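Local coordinates for protein hypothetical glycoside hydrolase (PDB 3TAW) that is of unknown function but is probably a glycoside hydrolase-like protein of the beta-fructosidase clan, with a beta-propeller fold, at residues Phe102-Asn108 and His155-Phe159. Residues are numbered along the deposited sequence; the frame is centred on the assembly and turned at random.
Sequences FYPAKDN and HWTKF. With EDO (1,2-ethanediol), chain N; ACT (acetate ion), chain E.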
loop_
_atom_site.group_PDB
_atom_site.type_symbol
_atom_site.label_atom_id
_atom_site.label_comp_id
_atom_site.label_asym_id
_atom_site.label_seq_id
_atom_site.Cartn_x
_atom_site.Cartn_y
_atom_site.Cartn_z
ATOM N N PHE A 102 -15.067 2.637 3.157
ATOM C CA PHE A 102 -14.254 3.618 3.897
ATOM C C PHE A 102 -14.194 4.910 3.106
ATOM O O PHE A 102 -14.056 4.889 1.877
ATOM C CB PHE A 102 -12.859 3.042 4.125
ATOM C CG PHE A 102 -12.119 3.669 5.261
ATOM C CD1 PHE A 102 -12.355 3.267 6.561
ATOM C CD2 PHE A 102 -11.162 4.645 5.036
ATOM C CE1 PHE A 102 -11.673 3.837 7.628
ATOM C CE2 PHE A 102 -10.476 5.226 6.103
ATOM C CZ PHE A 102 -10.711 4.804 7.398
ATOM N N TYR A 103 -14.382 6.030 3.796
ATOM C CA TYR A 103 -14.572 7.317 3.121
ATOM C C TYR A 103 -14.510 8.462 4.121
ATOM O O TYR A 103 -14.682 8.254 5.329
ATOM C CB TYR A 103 -15.947 7.332 2.403
ATOM C CG TYR A 103 -17.044 6.787 3.258
ATOM C CD1 TYR A 103 -17.712 7.596 4.155
ATOM C CD2 TYR A 103 -17.383 5.426 3.205
ATOM C CE1 TYR A 103 -18.719 7.088 4.973
ATOM C CE2 TYR A 103 -18.357 4.910 4.007
ATOM C CZ TYR A 103 -19.030 5.751 4.901
ATOM O OH TYR A 103 -20.008 5.247 5.729
ATOM N N PRO A 104 -14.249 9.682 3.623
ATOM C CA PRO A 104 -14.269 10.836 4.503
ATOM C C PRO A 104 -15.718 11.149 4.913
ATOM O O PRO A 104 -16.660 10.848 4.161
ATOM C CB PRO A 104 -13.694 11.951 3.626
ATOM C CG PRO A 104 -14.091 11.571 2.236
ATOM C CD PRO A 104 -13.970 10.060 2.222
ATOM N N ALA A 105 -15.901 11.733 6.094
ATOM C CA ALA A 105 -17.230 11.946 6.622
ATOM C C ALA A 105 -17.184 13.086 7.623
ATOM O O ALA A 105 -16.115 13.654 7.854
ATOM C CB ALA A 105 -17.742 10.658 7.284
ATOM N N LYS A 106 -18.331 13.421 8.209
ATOM C CA LYS A 106 -18.379 14.447 9.268
ATOM C C LYS A 106 -18.131 13.737 10.605
ATOM O O LYS A 106 -19.009 13.624 11.479
ATOM C CB LYS A 106 -19.714 15.205 9.207
ATOM C CG LYS A 106 -19.839 16.000 7.921
ATOM C CD LYS A 106 -21.001 16.992 7.897
ATOM C CE LYS A 106 -20.980 17.767 6.559
ATOM N NZ LYS A 106 -22.091 18.749 6.421
ATOM N N ASP A 107 -16.915 13.216 10.729
ATOM C CA ASP A 107 -16.504 12.414 11.882
ATOM C C ASP A 107 -15.280 13.071 12.514
ATOM O O ASP A 107 -14.929 14.209 12.167
ATOM C CB ASP A 107 -16.251 10.946 11.469
ATOM C CG ASP A 107 -15.153 10.795 10.421
ATOM O OD1 ASP A 107 -14.305 11.703 10.282
ATOM O OD2 ASP A 107 -15.170 9.754 9.719
ATOM N N ASN A 108 -14.634 12.360 13.433
ATOM C CA ASN A 108 -13.490 12.903 14.183
ATOM C C ASN A 108 -12.268 13.266 13.311
ATOM O O ASN A 108 -11.362 13.940 13.776
ATOM C CB ASN A 108 -13.068 11.905 15.285
ATOM C CG ASN A 108 -12.647 10.526 14.732
ATOM O OD1 ASN A 108 -13.329 9.928 13.884
ATOM N ND2 ASN A 108 -11.553 9.990 15.265
ATOM N N HIS A 155 -17.233 -1.877 9.856
ATOM C CA HIS A 155 -17.490 -1.047 11.027
ATOM C C HIS A 155 -16.141 -0.615 11.560
ATOM O O HIS A 155 -15.504 -1.335 12.325
ATOM C CB HIS A 155 -18.341 -1.805 12.064
ATOM C CG HIS A 155 -19.736 -2.066 11.582
ATOM N ND1 HIS A 155 -20.088 -3.205 10.882
ATOM C CD2 HIS A 155 -20.852 -1.296 11.638
ATOM C CE1 HIS A 155 -21.371 -3.139 10.558
ATOM N NE2 HIS A 155 -21.856 -1.990 11.004
ATOM N N TRP A 156 -15.691 0.542 11.079
ATOM C CA TRP A 156 -14.345 1.027 11.349
ATOM C C TRP A 156 -14.324 2.062 12.462
ATOM O O TRP A 156 -15.238 2.886 12.576
ATOM C CB TRP A 156 -13.719 1.665 10.095
ATOM C CG TRP A 156 -13.486 0.761 8.967
ATOM C CD1 TRP A 156 -14.303 0.545 7.890
ATOM C CD2 TRP A 156 -12.333 -0.041 8.767
ATOM N NE1 TRP A 156 -13.726 -0.357 7.038
ATOM C CE2 TRP A 156 -12.503 -0.732 7.550
ATOM C CE3 TRP A 156 -11.167 -0.256 9.514
ATOM C CZ2 TRP A 156 -11.545 -1.622 7.052
ATOM C CZ3 TRP A 156 -10.216 -1.142 9.018
ATOM C CH2 TRP A 156 -10.415 -1.822 7.796
ATOM N N THR A 157 -13.267 2.032 13.265
ATOM C CA THR A 157 -12.909 3.109 14.180
ATOM C C THR A 157 -11.667 3.818 13.652
ATOM O O THR A 157 -10.636 3.182 13.431
ATOM C CB THR A 157 -12.665 2.553 15.580
ATOM O OG1 THR A 157 -13.890 1.953 16.033
ATOM C CG2 THR A 157 -12.235 3.654 16.567
ATOM N N LYS A 158 -11.788 5.129 13.424
ATOM C CA LYS A 158 -10.671 5.952 12.974
ATOM C C LYS A 158 -9.936 6.491 14.189
ATOM O O LYS A 158 -10.549 7.140 15.061
ATOM C CB LYS A 158 -11.151 7.101 12.097
ATOM C CG LYS A 158 -11.781 6.671 10.772
ATOM C CD LYS A 158 -12.143 7.866 9.923
ATOM C CE LYS A 158 -12.912 7.468 8.673
ATOM N NZ LYS A 158 -13.402 8.626 7.864
ATOM N N PHE A 159 -8.633 6.231 14.276
ATOM C CA PHE A 159 -7.821 6.713 15.404
ATOM C C PHE A 159 -6.963 7.932 15.086
ATOM O O PHE A 159 -6.312 8.497 15.982
ATOM C CB PHE A 159 -6.948 5.572 15.928
ATOM C CG PHE A 159 -7.733 4.478 16.580
ATOM C CD1 PHE A 159 -8.087 4.576 17.917
ATOM C CD2 PHE A 159 -8.131 3.357 15.861
ATOM C CE1 PHE A 159 -8.835 3.575 18.531
ATOM C CE2 PHE A 159 -8.866 2.341 16.474
ATOM C CZ PHE A 159 -9.220 2.456 17.814
HETATM C C1 EDO N . -16.803 4.557 7.291
HETATM O O1 EDO N . -16.115 3.756 8.250
HETATM C C2 EDO N . -16.064 5.873 7.186
HETATM O O2 EDO N . -14.764 5.663 6.614
HETATM C C ACT E . -22.292 7.589 6.608
HETATM O O ACT E . -22.608 7.263 5.426
HETATM O OXT ACT E . -21.430 6.879 7.207
HETATM C CH3 ACT E . -22.904 8.777 7.297
#
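Start at Phe102, which is buried and pairs through its backbone with Leu83 of strand 81-88. Its ring turns an edge to the face of the Trp156 indole: the centroids of the Phe102 ring and the five-membered ring of Trp156 lie 4.9 Å apart, with planes at 80°, and Phe102 CD1 comes within 3.6 Å of Trp156 CD1. Both aromatics also touch Leu133 and Ala148, on strands 131-138 and 143-150. At Tyr103 the CA-to-CB bond points away, but the carbonyl turns inward, so Tyr103 O accepts a hydrogen bond from Lys158 NZ at 2.9 Å. A 1,2-ethanediol, probably from the crystallisation liquor, hydrogen-bonds through its O2 to both Tyr103 N and Tyr103 O, 2.9 Å each, and rests over one face of the Phe102 ring. The loop holding these residues leaves the outer strand 95-96 of one four-stranded antiparallel sheet and leads to the next, one of whose outermost strands, 157-161, carries Lys158; the contact thus joins two successive sheets, consistent with adjacent blades of the beta-propeller expected in this clan. Past Pro104 and Ala105 the chain bends sharply in an inverse gamma turn centred on Lys106, bringing Asp107 round toward the strand. There Asp107 OD2 forms a salt bridge with Lys158 NZ at 2.8 Å; the fully extended lysine also meets Glu113, so two carboxylates share its charge. Asn108 finishes the segment, its ND2 donating to Lys158 O at 3.0 Å.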